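Long-range contacts in Lmo2445 protein (Listeria monocytogenes EGD-e, PDB 5HZL), which is of unknown function but is a secreted, internalin-like leucine-rich-repeat protein that binds calcium ions: residues A111-F116 with V127-N132; N132-N137 with I150-A155; I138-G143 with E163-N168; G156-I161 with E179-S184. All coordinates share one frame; numbering follows the deposited sequence.

Contact 1 of 4, residues A111-F116 with V127-N132; sequences ANITVF and VDLSQN
A111-I113 runs beside the end of the type II turn from L129 to N132, with the CA atoms of N112 and N132 4.7 Å apart, and the chain then turns a corner at T114. The N132 amide, with CG anti to the carbonyl carbon (chi1 -77°), carries the polar half of the contact. Its OD1 accepts two backbone N-H groups from opposite faces of the amide plane: A111 N at 3.0 Å, and I113 N at 3.1 Å in a nearly straight bond (170°). N112 N, between them, instead donates to a water that bridges to Q131 O. N132 ND2 donates to L129 O within its own turn (2.9 Å) and also to A108 O, which would favour one orientation of this buried, satisfied amide. The apolar half is built on L129. Its CD1 lies over the centre of the F116 ring, a CH-pi contact 3.9 Å from the centroid, and its CD2 meets I113 CD1 at 3.8 Å. V127 CG2 reaches F116 CZ obliquely. An inward asparagine tying its own turn to the preceding repeat, next to inward leucine and valine, is characteristic of the LxxLxLxxN motif of leucine-rich repeats.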
loop_
_atom_site.group_PDB
_atom_site.type_symbol
_atom_site.label_atom_id
_atom_site.label_comp_id
_atom_site.label_asym_id
_atom_site.label_seq_id
_atom_site.Cartn_x
_atom_site.Cartn_y
_atom_site.Cartn_z
ATOM N N ALA A 111 -4.556 -8.672 -4.215
ATOM C CA ALA A 111 -4.051 -9.028 -5.523
ATOM C C ALA A 111 -2.534 -9.195 -5.534
ATOM O O ALA A 111 -1.920 -9.251 -6.600
ATOM C CB ALA A 111 -4.465 -7.951 -6.500
ATOM N N ASN A 112 -1.944 -9.269 -4.345
ATOM C CA ASN A 112 -0.491 -9.411 -4.165
ATOM C C ASN A 112 0.385 -8.413 -4.948
ATOM O O ASN A 112 1.465 -8.771 -5.436
ATOM C CB ASN A 112 -0.051 -10.853 -4.444
ATOM C CG ASN A 112 1.364 -11.135 -3.960
ATOM O OD1 ASN A 112 1.830 -10.553 -2.987
ATOM N ND2 ASN A 112 2.042 -12.048 -4.627
ATOM N N ILE A 113 -0.103 -7.173 -5.044
ATOM C CA ILE A 113 0.600 -6.073 -5.703
ATOM C C ILE A 113 1.735 -5.588 -4.787
ATOM O O ILE A 113 1.510 -5.292 -3.624
ATOM C CB ILE A 113 -0.332 -4.856 -5.963
ATOM C CG1 ILE A 113 -1.524 -5.277 -6.816
ATOM C CG2 ILE A 113 0.435 -3.699 -6.626
ATOM C CD1 ILE A 113 -2.512 -4.174 -7.127
ATOM N N THR A 114 2.935 -5.486 -5.338
ATOM C CA THR A 114 4.110 -5.033 -4.617
ATOM C C THR A 114 4.500 -3.619 -5.013
ATOM O O THR A 114 5.224 -2.965 -4.266
ATOM C CB THR A 114 5.311 -5.969 -4.865
ATOM O OG1 THR A 114 5.660 -5.985 -6.267
ATOM C CG2 THR A 114 4.983 -7.384 -4.382
ATOM N N VAL A 115 4.047 -3.154 -6.180
ATOM C CA VAL A 115 4.353 -1.799 -6.668
ATOM C C VAL A 115 3.174 -1.282 -7.460
ATOM O O VAL A 115 2.723 -1.945 -8.408
ATOM C CB VAL A 115 5.560 -1.775 -7.653
ATOM C CG1 VAL A 115 5.768 -0.391 -8.274
ATOM C CG2 VAL A 115 6.830 -2.248 -6.974
ATOM N N PHE A 116 2.699 -0.096 -7.084
ATOM C CA PHE A 116 1.609 0.573 -7.777
ATOM C C PHE A 116 2.287 1.816 -8.357
ATOM O O PHE A 116 2.449 2.804 -7.657
ATOM C CB PHE A 116 0.481 0.902 -6.808
ATOM C CG PHE A 116 -0.681 1.578 -7.459
ATOM C CD1 PHE A 116 -1.650 0.830 -8.138
ATOM C CD2 PHE A 116 -0.807 2.959 -7.411
ATOM C CE1 PHE A 116 -2.724 1.461 -8.755
ATOM C CE2 PHE A 116 -1.875 3.589 -8.021
ATOM C CZ PHE A 116 -2.836 2.843 -8.697
ATOM N N VAL A 127 -9.531 4.181 -5.416
ATOM C CA VAL A 127 -8.568 3.100 -5.557
ATOM C C VAL A 127 -8.583 2.247 -4.278
ATOM O O VAL A 127 -8.421 2.782 -3.201
ATOM C CB VAL A 127 -7.165 3.686 -5.906
ATOM C CG1 VAL A 127 -6.622 4.593 -4.805
ATOM C CG2 VAL A 127 -6.159 2.594 -6.189
ATOM N N ASP A 128 -8.831 0.940 -4.405
ATOM C CA ASP A 128 -8.866 -0.027 -3.277
ATOM C C ASP A 128 -7.658 -0.965 -3.424
ATOM O O ASP A 128 -7.703 -1.945 -4.166
ATOM C CB ASP A 128 -10.185 -0.828 -3.257
ATOM C CG ASP A 128 -10.291 -1.833 -2.061
ATOM O OD1 ASP A 128 -9.436 -1.820 -1.142
ATOM O OD2 ASP A 128 -11.263 -2.643 -2.030
ATOM N N LEU A 129 -6.580 -0.639 -2.714
ATOM C CA LEU A 129 -5.332 -1.403 -2.737
ATOM C C LEU A 129 -5.076 -2.089 -1.400
ATOM O O LEU A 129 -3.945 -2.421 -1.056
ATOM C CB LEU A 129 -4.178 -0.464 -3.092
ATOM C CG LEU A 129 -4.205 0.089 -4.513
ATOM C CD1 LEU A 129 -3.299 1.299 -4.659
ATOM C CD2 LEU A 129 -3.825 -0.993 -5.515
ATOM N N SER A 130 -6.146 -2.326 -0.658
ATOM C CA SER A 130 -6.039 -2.978 0.625
ATOM C C SER A 130 -5.627 -4.451 0.481
ATOM O O SER A 130 -5.990 -5.112 -0.479
ATOM C CB SER A 130 -7.392 -2.906 1.326
ATOM O OG SER A 130 -8.396 -3.560 0.560
ATOM N N GLN A 131 -4.854 -4.936 1.447
ATOM C CA GLN A 131 -4.410 -6.319 1.504
ATOM C C GLN A 131 -3.456 -6.774 0.421
ATOM O O GLN A 131 -3.418 -7.950 0.035
ATOM C CB GLN A 131 -5.599 -7.263 1.698
ATOM C CG GLN A 131 -6.284 -7.028 3.043
ATOM C CD GLN A 131 -7.447 -7.957 3.295
ATOM O OE1 GLN A 131 -8.293 -8.202 2.430
ATOM N NE2 GLN A 131 -7.516 -8.452 4.498
ATOM N N ASN A 132 -2.668 -5.820 -0.052
ATOM C CA ASN A 132 -1.634 -6.085 -1.034
ATOM C C ASN A 132 -0.325 -6.236 -0.240
ATOM O O ASN A 132 -0.377 -6.544 0.951
ATOM C CB ASN A 132 -1.647 -5.027 -2.133
ATOM C CG ASN A 132 -2.780 -5.247 -3.121
ATOM O OD1 ASN A 132 -2.796 -6.244 -3.843
ATOM N ND2 ASN A 132 -3.704 -4.297 -3.197
HETATM O O HOH W 1 -2.297 -9.918 -1.599
#

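Contact 2 of 4, residues N132-N137 with I150-A155; sequences NNFGFN and INMENA. With CA (calcium ion), chain E.
F134 and A155 join the two segments by backbone and side chain together. F134 N donates to A155 O at 3.0 Å, in the plane of the carbonyl and with an N-H...O angle of 162°. The same oxygen lies near N133 CA, and A155 CA faces N132 O in turn, so two weak CA-H...O contacts flank the bond. F134 has CG anti to its carbonyl carbon (chi1 -62°), and the ring rim at CD2 and CE2 comes against A155, with CD2 3.8 Å from A155 CB. M152, modelled as selenomethionine, crosses the phenylalanine at about a right angle. Its SE is 4.1 Å from F134 CE2 and 4.8 Å from the ring centroid, an oblique Met-aromatic contact. The bend at chi3 (-56°) turns CE of M152 toward F141 and W166. E153, on the same turn, leads the other way: CG is anti to the backbone N and the chain is extended beyond it, carrying the carboxylate to a calcium ion that it binds with both oxygens, at rather long distances, OE1 2.8 Å and OE2 2.7 Å. N178 ND2 also bonds to OE2. E153 N closes an Asx turn onto N151 OD1 (3.1 Å). Strand 149-151, which leads into the contact, lies between strands 126-128 and 174-176 in the parallel sheet. F134 also packs on I113 of strand 113-115 and on L157, while N180 bonds to M152 O and A155 N from the following repeat.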
loop_
_atom_site.group_PDB
_atom_site.type_symbol
_atom_site.label_atom_id
_atom_site.label_comp_id
_atom_site.label_asym_id
_atom_site.label_seq_id
_atom_site.Cartn_x
_atom_site.Cartn_y
_atom_site.Cartn_z
ATOM N N ASN A 132 -2.668 -5.820 -0.052
ATOM C CA ASN A 132 -1.634 -6.085 -1.034
ATOM C C ASN A 132 -0.325 -6.236 -0.240
ATOM O O ASN A 132 -0.377 -6.544 0.951
ATOM C CB ASN A 132 -1.647 -5.027 -2.133
ATOM C CG ASN A 132 -2.780 -5.247 -3.121
ATOM O OD1 ASN A 132 -2.796 -6.244 -3.843
ATOM N ND2 ASN A 132 -3.704 -4.297 -3.197
ATOM N N ASN A 133 0.828 -6.038 -0.865
ATOM C CA ASN A 133 2.069 -6.243 -0.150
ATOM C C ASN A 133 3.184 -5.374 -0.693
ATOM O O ASN A 133 4.146 -5.868 -1.307
ATOM C CB ASN A 133 2.444 -7.726 -0.253
ATOM C CG ASN A 133 3.582 -8.109 0.679
ATOM O OD1 ASN A 133 3.820 -7.455 1.720
ATOM N ND2 ASN A 133 4.283 -9.185 0.326
ATOM N N PHE A 134 3.049 -4.077 -0.422
ATOM C CA PHE A 134 3.998 -3.071 -0.891
ATOM C C PHE A 134 5.382 -3.078 -0.281
ATOM O O PHE A 134 6.330 -2.699 -0.963
ATOM C CB PHE A 134 3.411 -1.671 -0.737
ATOM C CG PHE A 134 2.182 -1.460 -1.545
ATOM C CD1 PHE A 134 2.273 -1.330 -2.914
ATOM C CD2 PHE A 134 0.933 -1.399 -0.943
ATOM C CE1 PHE A 134 1.137 -1.143 -3.679
ATOM C CE2 PHE A 134 -0.207 -1.207 -1.695
ATOM C CZ PHE A 134 -0.109 -1.085 -3.065
ATOM N N GLY A 135 5.503 -3.515 0.972
ATOM C CA GLY A 135 6.785 -3.516 1.663
ATOM C C GLY A 135 7.188 -2.057 1.726
ATOM O O GLY A 135 6.374 -1.199 2.100
ATOM N N PHE A 136 8.416 -1.752 1.309
ATOM C CA PHE A 136 8.896 -0.355 1.322
ATOM C C PHE A 136 8.488 0.503 0.118
ATOM O O PHE A 136 8.808 1.697 0.088
ATOM C CB PHE A 136 10.411 -0.303 1.519
ATOM C CG PHE A 136 10.859 -0.876 2.833
ATOM C CD1 PHE A 136 10.658 -0.164 4.011
ATOM C CD2 PHE A 136 11.493 -2.108 2.897
ATOM C CE1 PHE A 136 11.066 -0.681 5.232
ATOM C CE2 PHE A 136 11.908 -2.629 4.115
ATOM C CZ PHE A 136 11.693 -1.919 5.284
ATOM N N ASN A 137 7.769 -0.077 -0.844
ATOM C CA ASN A 137 7.324 0.653 -2.035
ATOM C C ASN A 137 6.044 1.462 -1.815
ATOM O O ASN A 137 4.979 1.120 -2.325
ATOM C CB ASN A 137 7.122 -0.324 -3.189
ATOM C CG ASN A 137 8.386 -1.040 -3.568
ATOM O OD1 ASN A 137 9.454 -0.454 -3.607
ATOM N ND2 ASN A 137 8.265 -2.306 -3.875
ATOM N N ILE A 150 -8.665 6.690 -1.108
ATOM C CA ILE A 150 -7.601 5.702 -1.161
ATOM C C ILE A 150 -7.715 4.743 0.010
ATOM O O ILE A 150 -7.786 5.160 1.166
ATOM C CB ILE A 150 -6.233 6.395 -1.035
ATOM C CG1 ILE A 150 -5.983 7.275 -2.270
ATOM C CG2 ILE A 150 -5.108 5.374 -0.861
ATOM C CD1 ILE A 150 -4.723 8.111 -2.180
ATOM N N ASN A 151 -7.712 3.454 -0.292
ATOM C CA ASN A 151 -7.766 2.445 0.742
ATOM C C ASN A 151 -6.526 1.567 0.612
ATOM O O ASN A 151 -6.339 0.926 -0.425
ATOM C CB ASN A 151 -9.049 1.643 0.610
ATOM C CG ASN A 151 -9.215 0.589 1.688
ATOM O OD1 ASN A 151 -8.399 0.425 2.582
ATOM N ND2 ASN A 151 -10.287 -0.139 1.589
HETATM N N MSE A 152 -5.684 1.576 1.655
HETATM C CA MSE A 152 -4.463 0.760 1.714
HETATM C C MSE A 152 -4.400 0.083 3.068
HETATM O O MSE A 152 -3.342 -0.054 3.688
HETATM C CB MSE A 152 -3.228 1.584 1.358
HETATM C CG MSE A 152 -3.037 1.617 -0.153
HETATM SE SE MSE A 152 -1.373 2.553 -0.661
HETATM C CE MSE A 152 -1.681 4.279 0.236
ATOM N N GLU A 153 -5.558 -0.382 3.522
ATOM C CA GLU A 153 -5.642 -1.078 4.791
ATOM C C GLU A 153 -4.948 -2.410 4.700
ATOM O O GLU A 153 -5.159 -3.146 3.749
ATOM C CB GLU A 153 -7.104 -1.354 5.163
ATOM C CG GLU A 153 -7.310 -2.088 6.494
ATOM C CD GLU A 153 -8.768 -2.295 6.843
ATOM O OE1 GLU A 153 -9.610 -2.189 5.957
ATOM O OE2 GLU A 153 -9.103 -2.581 8.000
ATOM N N ASN A 154 -4.115 -2.709 5.689
ATOM C CA ASN A 154 -3.439 -3.992 5.773
ATOM C C ASN A 154 -2.728 -4.390 4.464
ATOM O O ASN A 154 -2.816 -5.521 4.024
ATOM C CB ASN A 154 -4.515 -5.012 6.177
ATOM C CG ASN A 154 -3.961 -6.373 6.531
ATOM O OD1 ASN A 154 -2.776 -6.527 6.845
ATOM N ND2 ASN A 154 -4.842 -7.385 6.496
ATOM N N ALA A 155 -2.016 -3.445 3.864
ATOM C CA ALA A 155 -1.318 -3.647 2.588
ATOM C C ALA A 155 0.209 -3.784 2.678
ATOM O O ALA A 155 0.900 -3.603 1.670
ATOM C CB ALA A 155 -1.668 -2.479 1.658
HETATM CA CA CA E . -11.808 -2.439 7.641
#

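Contact 3 of 4, residues I138-G143 with E163-N168; sequences IPKFVG and EDIWMN. With CA (calcium ion), chain D.
I138 and I165 meet W166 at the apolar centre. I138 CG2 touches W166 CZ2 at 3.8 Å and I165 CD1 at 4.1 Å, crossing both side chains at about a right angle. I165 also folds onto its own neighbour, its CD1 3.4 Å above the centre of the indole on one face. F141 joins from another direction: the ring edge at CD2 and CE2 comes up to NE1 and CD1 of W166, and F141 CD2 is 3.7 Å from W166 CD1. The two planes stand at 48°, an oblique pair, and P139 CB covers part of one F141 face. The indole, its CG anti to the carbonyl carbon (chi1 -53°), is held in position by its polar edge, where NE1 donates to P139 O at 2.9 Å (154°). The oxygen lies close to the ring plane and the nitrogen in the carbonyl plane, so the bond favours one rotation of the indole and gives a buried N-H its partner. N168 ND2 approaches K140 O at 3.7 Å without bonding. Toward solvent, K140 lays its amine end near I165 CG2. At the far end of 163-168, E163 turns from the contact and binds a calcium ion through OE1 (2.5 Å), a site shared with E187. Both segments are loops, one leading to strand 149-151 and the other to strand 174-176; helix 187-191 flanks the second through D164 and M167.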
loop_
_atom_site.group_PDB
_atom_site.type_symbol
_atom_site.label_atom_id
_atom_site.label_comp_id
_atom_site.label_asym_id
_atom_site.label_seq_id
_atom_site.Cartn_x
_atom_site.Cartn_y
_atom_site.Cartn_z
ATOM N N ILE A 138 6.170 2.547 -1.064
ATOM C CA ILE A 138 5.046 3.428 -0.774
ATOM C C ILE A 138 4.706 4.219 -2.048
ATOM O O ILE A 138 5.579 4.900 -2.580
ATOM C CB ILE A 138 5.416 4.468 0.305
ATOM C CG1 ILE A 138 6.121 3.830 1.515
ATOM C CG2 ILE A 138 4.193 5.291 0.704
ATOM C CD1 ILE A 138 5.328 2.773 2.233
ATOM N N PRO A 139 3.453 4.121 -2.555
ATOM C CA PRO A 139 3.119 4.881 -3.750
ATOM C C PRO A 139 2.766 6.346 -3.454
ATOM O O PRO A 139 2.165 6.639 -2.427
ATOM C CB PRO A 139 1.903 4.130 -4.305
ATOM C CG PRO A 139 1.237 3.546 -3.118
ATOM C CD PRO A 139 2.345 3.221 -2.157
ATOM N N LYS A 140 3.146 7.241 -4.369
ATOM C CA LYS A 140 2.875 8.685 -4.273
ATOM C C LYS A 140 1.668 9.140 -5.111
ATOM O O LYS A 140 1.190 10.260 -4.952
ATOM C CB LYS A 140 4.117 9.488 -4.686
ATOM C CG LYS A 140 5.306 9.345 -3.745
ATOM C CD LYS A 140 6.572 10.036 -4.281
ATOM C CE LYS A 140 6.503 11.563 -4.419
ATOM N NZ LYS A 140 6.296 12.241 -3.102
ATOM N N PHE A 141 1.195 8.277 -6.002
ATOM C CA PHE A 141 0.043 8.566 -6.873
ATOM C C PHE A 141 0.250 9.761 -7.820
ATOM O O PHE A 141 -0.656 10.584 -7.999
ATOM C CB PHE A 141 -1.243 8.720 -6.048
ATOM C CG PHE A 141 -1.499 7.568 -5.136
ATOM C CD1 PHE A 141 -2.081 6.398 -5.618
ATOM C CD2 PHE A 141 -1.145 7.635 -3.798
ATOM C CE1 PHE A 141 -2.310 5.319 -4.783
ATOM C CE2 PHE A 141 -1.372 6.561 -2.952
ATOM C CZ PHE A 141 -1.957 5.400 -3.446
ATOM N N VAL A 142 1.442 9.874 -8.412
ATOM C CA VAL A 142 1.711 10.960 -9.363
ATOM C C VAL A 142 0.972 10.558 -10.641
ATOM O O VAL A 142 1.103 9.425 -11.114
ATOM C CB VAL A 142 3.221 11.243 -9.613
ATOM C CG1 VAL A 142 3.403 12.315 -10.686
ATOM C CG2 VAL A 142 3.916 11.672 -8.321
ATOM N N GLY A 143 0.194 11.503 -11.167
ATOM C CA GLY A 143 -0.649 11.299 -12.344
ATOM C C GLY A 143 -2.117 11.067 -11.962
ATOM O O GLY A 143 -2.986 11.098 -12.831
ATOM N N GLU A 163 6.440 13.578 6.096
ATOM C CA GLU A 163 5.339 14.352 6.643
ATOM C C GLU A 163 4.504 14.949 5.513
ATOM O O GLU A 163 3.288 15.009 5.624
ATOM C CB GLU A 163 5.831 15.481 7.590
ATOM C CG GLU A 163 6.497 15.008 8.888
ATOM C CD GLU A 163 6.851 16.139 9.880
ATOM O OE1 GLU A 163 7.255 15.829 11.028
ATOM O OE2 GLU A 163 6.724 17.345 9.550
ATOM N N ASP A 164 5.167 15.341 4.424
ATOM C CA ASP A 164 4.505 15.991 3.267
ATOM C C ASP A 164 3.949 15.132 2.094
ATOM O O ASP A 164 3.469 15.704 1.102
ATOM C CB ASP A 164 5.374 17.170 2.733
ATOM C CG ASP A 164 6.775 16.753 2.255
ATOM O OD1 ASP A 164 7.081 15.549 2.173
ATOM O OD2 ASP A 164 7.581 17.660 1.954
ATOM N N ILE A 165 3.965 13.801 2.178
ATOM C CA ILE A 165 3.400 13.047 1.052
ATOM C C ILE A 165 1.876 13.148 1.038
ATOM O O ILE A 165 1.233 13.413 2.063
ATOM C CB ILE A 165 3.811 11.553 0.961
ATOM C CG1 ILE A 165 3.174 10.688 2.051
ATOM C CG2 ILE A 165 5.333 11.409 0.939
ATOM C CD1 ILE A 165 3.446 9.217 1.814
ATOM N N TRP A 166 1.336 12.921 -0.151
ATOM C CA TRP A 166 -0.082 12.949 -0.436
ATOM C C TRP A 166 -0.742 14.336 -0.243
ATOM O O TRP A 166 -1.921 14.449 0.127
ATOM C CB TRP A 166 -0.815 11.807 0.294
ATOM C CG TRP A 166 -0.213 10.425 0.040
ATOM C CD1 TRP A 166 0.209 9.923 -1.164
ATOM C CD2 TRP A 166 -0.075 9.354 0.984
ATOM N NE1 TRP A 166 0.663 8.638 -1.011
ATOM C CE2 TRP A 166 0.489 8.257 0.294
ATOM C CE3 TRP A 166 -0.351 9.218 2.352
ATOM C CZ2 TRP A 166 0.780 7.041 0.928
ATOM C CZ3 TRP A 166 -0.061 8.013 2.977
ATOM C CH2 TRP A 166 0.501 6.940 2.261
HETATM N N MSE A 167 0.032 15.380 -0.542
HETATM C CA MSE A 167 -0.428 16.768 -0.456
HETATM C C MSE A 167 -0.622 17.348 -1.828
HETATM O O MSE A 167 -0.782 18.557 -1.992
HETATM C CB MSE A 167 0.617 17.554 0.309
HETATM C CG MSE A 167 0.627 17.136 1.769
HETATM SE SE MSE A 167 -1.048 17.724 2.617
HETATM C CE MSE A 167 -0.676 19.656 2.783
ATOM N N ASN A 168 -0.627 16.467 -2.821
ATOM C CA ASN A 168 -0.800 16.814 -4.223
ATOM C C ASN A 168 -2.208 16.431 -4.768
ATOM O O ASN A 168 -2.415 16.466 -5.980
ATOM C CB ASN A 168 0.294 16.076 -5.034
ATOM C CG ASN A 168 0.229 14.531 -4.881
ATOM O OD1 ASN A 168 -0.167 14.002 -3.827
ATOM N ND2 ASN A 168 0.632 13.808 -5.937
HETATM CA CA CA D . 6.465 17.264 12.983
#

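Contact 4 of 4, residues G156-I161 with E179-S184; sequences GLSGYI and ENHLIS
L157 and N180 lie side by side, pointing the same way, on the tightly packed side of a short parallel pairing. L157 CD1 is 3.7 Å from N180 ND2, and L182 continues the apolar surface by crossing I161 at about a right angle, its CD2 3.8 Å from I161 CG2. Buried S184 belongs to this packed part, its OG donating to I161 O at 2.8 Å. Between the strands, H181 N donates to L157 O at 2.7 Å, nearly along the C=O axis, and I183 N to G159 O at 3.0 Å; G159 N to H181 O is a weak bond at 3.4 Å. The loose side carries S158 and H181 on one face of the strands. S158 OG, anti to its carbonyl carbon (chi1 -52°), turns back to bond G156 O at 2.7 Å and lies near the edge of the H181 ring. Both residues belong to a pocket holding a bound polyether, probably from the crystallisation liquor. A water joins G156 N to E179 O at one end; at the other, exposed Y160 rests its CD1 and CE1 against S184, where the contact opens to solvent. The amide of buried N180, set against L157, is paired at both ends: OD1 takes L157 N weakly, while ND2 serves L177 O. H181 ND1 bonds to T204 O, which implies that ND1 probably carries a proton.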
loop_
_atom_site.group_PDB
_atom_site.type_symbol
_atom_site.label_atom_id
_atom_site.label_comp_id
_atom_site.label_asym_id
_atom_site.label_seq_id
_atom_site.Cartn_x
_atom_site.Cartn_y
_atom_site.Cartn_z
ATOM N N GLY A 156 0.739 -4.076 3.861
ATOM C CA GLY A 156 2.191 -4.208 4.041
ATOM C C GLY A 156 3.046 -2.947 3.916
ATOM O O GLY A 156 4.275 -3.062 3.787
ATOM N N LEU A 157 2.433 -1.753 3.956
ATOM C CA LEU A 157 3.217 -0.501 3.832
ATOM C C LEU A 157 4.199 -0.456 4.976
ATOM O O LEU A 157 3.812 -0.586 6.132
ATOM C CB LEU A 157 2.338 0.728 3.835
ATOM C CG LEU A 157 1.396 0.889 2.645
ATOM C CD1 LEU A 157 0.336 1.941 2.954
ATOM C CD2 LEU A 157 2.169 1.249 1.390
ATOM N N SER A 158 5.466 -0.262 4.645
ATOM C CA SER A 158 6.507 -0.318 5.635
ATOM C C SER A 158 7.510 0.804 5.604
ATOM O O SER A 158 7.707 1.471 4.580
ATOM C CB SER A 158 7.285 -1.615 5.388
ATOM O OG SER A 158 6.422 -2.741 5.316
ATOM N N GLY A 159 8.162 0.973 6.751
ATOM C CA GLY A 159 9.209 1.958 6.916
ATOM C C GLY A 159 8.740 3.352 7.221
ATOM O O GLY A 159 7.649 3.559 7.747
ATOM N N TYR A 160 9.599 4.301 6.880
ATOM C CA TYR A 160 9.356 5.704 7.099
ATOM C C TYR A 160 8.689 6.386 5.904
ATOM O O TYR A 160 9.018 6.087 4.766
ATOM C CB TYR A 160 10.716 6.390 7.364
ATOM C CG TYR A 160 10.641 7.886 7.609
ATOM C CD1 TYR A 160 10.463 8.395 8.894
ATOM C CD2 TYR A 160 10.748 8.785 6.559
ATOM C CE1 TYR A 160 10.382 9.758 9.125
ATOM C CE2 TYR A 160 10.673 10.151 6.779
ATOM C CZ TYR A 160 10.488 10.630 8.061
ATOM O OH TYR A 160 10.418 11.980 8.260
ATOM N N ILE A 161 7.753 7.295 6.181
ATOM C CA ILE A 161 7.111 8.097 5.134
ATOM C C ILE A 161 7.150 9.560 5.555
ATOM O O ILE A 161 6.964 9.888 6.728
ATOM C CB ILE A 161 5.693 7.656 4.747
ATOM C CG1 ILE A 161 4.696 7.786 5.891
ATOM C CG2 ILE A 161 5.732 6.220 4.253
ATOM C CD1 ILE A 161 3.303 7.404 5.439
ATOM N N GLU A 179 -3.489 -1.008 10.039
ATOM C CA GLU A 179 -2.880 -2.346 9.937
ATOM C C GLU A 179 -1.667 -2.499 9.017
ATOM O O GLU A 179 -1.427 -3.564 8.447
ATOM C CB GLU A 179 -3.975 -3.368 9.622
ATOM C CG GLU A 179 -5.060 -3.388 10.692
ATOM C CD GLU A 179 -6.259 -4.220 10.302
ATOM O OE1 GLU A 179 -6.094 -5.197 9.536
ATOM O OE2 GLU A 179 -7.380 -3.905 10.761
ATOM N N ASN A 180 -0.892 -1.431 8.903
ATOM C CA ASN A 180 0.320 -1.421 8.095
ATOM C C ASN A 180 1.546 -1.531 9.014
ATOM O O ASN A 180 1.384 -1.856 10.183
ATOM C CB ASN A 180 0.318 -0.190 7.197
ATOM C CG ASN A 180 -0.653 -0.326 6.040
ATOM O OD1 ASN A 180 -0.569 -1.275 5.281
ATOM N ND2 ASN A 180 -1.539 0.644 5.869
ATOM N N HIS A 181 2.753 -1.287 8.496
ATOM C CA HIS A 181 3.986 -1.418 9.280
ATOM C C HIS A 181 4.838 -0.167 9.215
ATOM O O HIS A 181 6.072 -0.230 9.120
ATOM C CB HIS A 181 4.812 -2.616 8.768
ATOM C CG HIS A 181 4.025 -3.879 8.620
ATOM N ND1 HIS A 181 3.421 -4.511 9.686
ATOM C CD2 HIS A 181 3.767 -4.645 7.535
ATOM C CE1 HIS A 181 2.806 -5.598 9.260
ATOM N NE2 HIS A 181 3.001 -5.702 7.958
ATOM N N LEU A 182 4.170 0.972 9.271
ATOM C CA LEU A 182 4.828 2.273 9.214
ATOM C C LEU A 182 5.384 2.696 10.583
ATOM O O LEU A 182 4.777 2.409 11.611
ATOM C CB LEU A 182 3.823 3.309 8.707
ATOM C CG LEU A 182 3.324 3.059 7.281
ATOM C CD1 LEU A 182 2.147 3.957 6.934
ATOM C CD2 LEU A 182 4.488 3.226 6.314
ATOM N N ILE A 183 6.537 3.376 10.575
ATOM C CA ILE A 183 7.188 3.852 11.802
ATOM C C ILE A 183 7.117 5.368 11.888
ATOM O O ILE A 183 7.773 5.995 12.716
ATOM C CB ILE A 183 8.677 3.432 11.851
ATOM C CG1 ILE A 183 9.517 4.163 10.783
ATOM C CG2 ILE A 183 8.782 1.924 11.697
ATOM C CD1 ILE A 183 11.004 3.949 10.900
ATOM N N SER A 184 6.286 5.939 11.041
ATOM C CA SER A 184 6.162 7.362 10.926
ATOM C C SER A 184 4.733 7.694 10.532
ATOM O O SER A 184 4.000 6.817 10.071
ATOM C CB SER A 184 7.137 7.768 9.826
ATOM O OG SER A 184 7.028 9.125 9.460
HETATM O O HOH W 2 -0.165 -4.907 6.450
#

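Contacts 1 and 2 are buried, contacts 3 and 4 only partly so. Contacts 1 and 2 share N132 and reach neighbouring strands of the same parallel sheet, probably joined by a bond from L129 N to N151 O. Contact 4 belongs to the separate pair of strands 158-159 and 181-182, and is tied to contact 2 through G135 O and S158 N. Contact 3 joins loops, and M152 and F116 pack against its aromatic residues. An asparagine bonds to backbone in contact 1 but only weakly across contact 4, where strand backbone bonds carry more; contact 2 sets one backbone bond beside packing of F134; an indole N-H serves contact 3. Calcium lies at the margins of contacts 2 and 3.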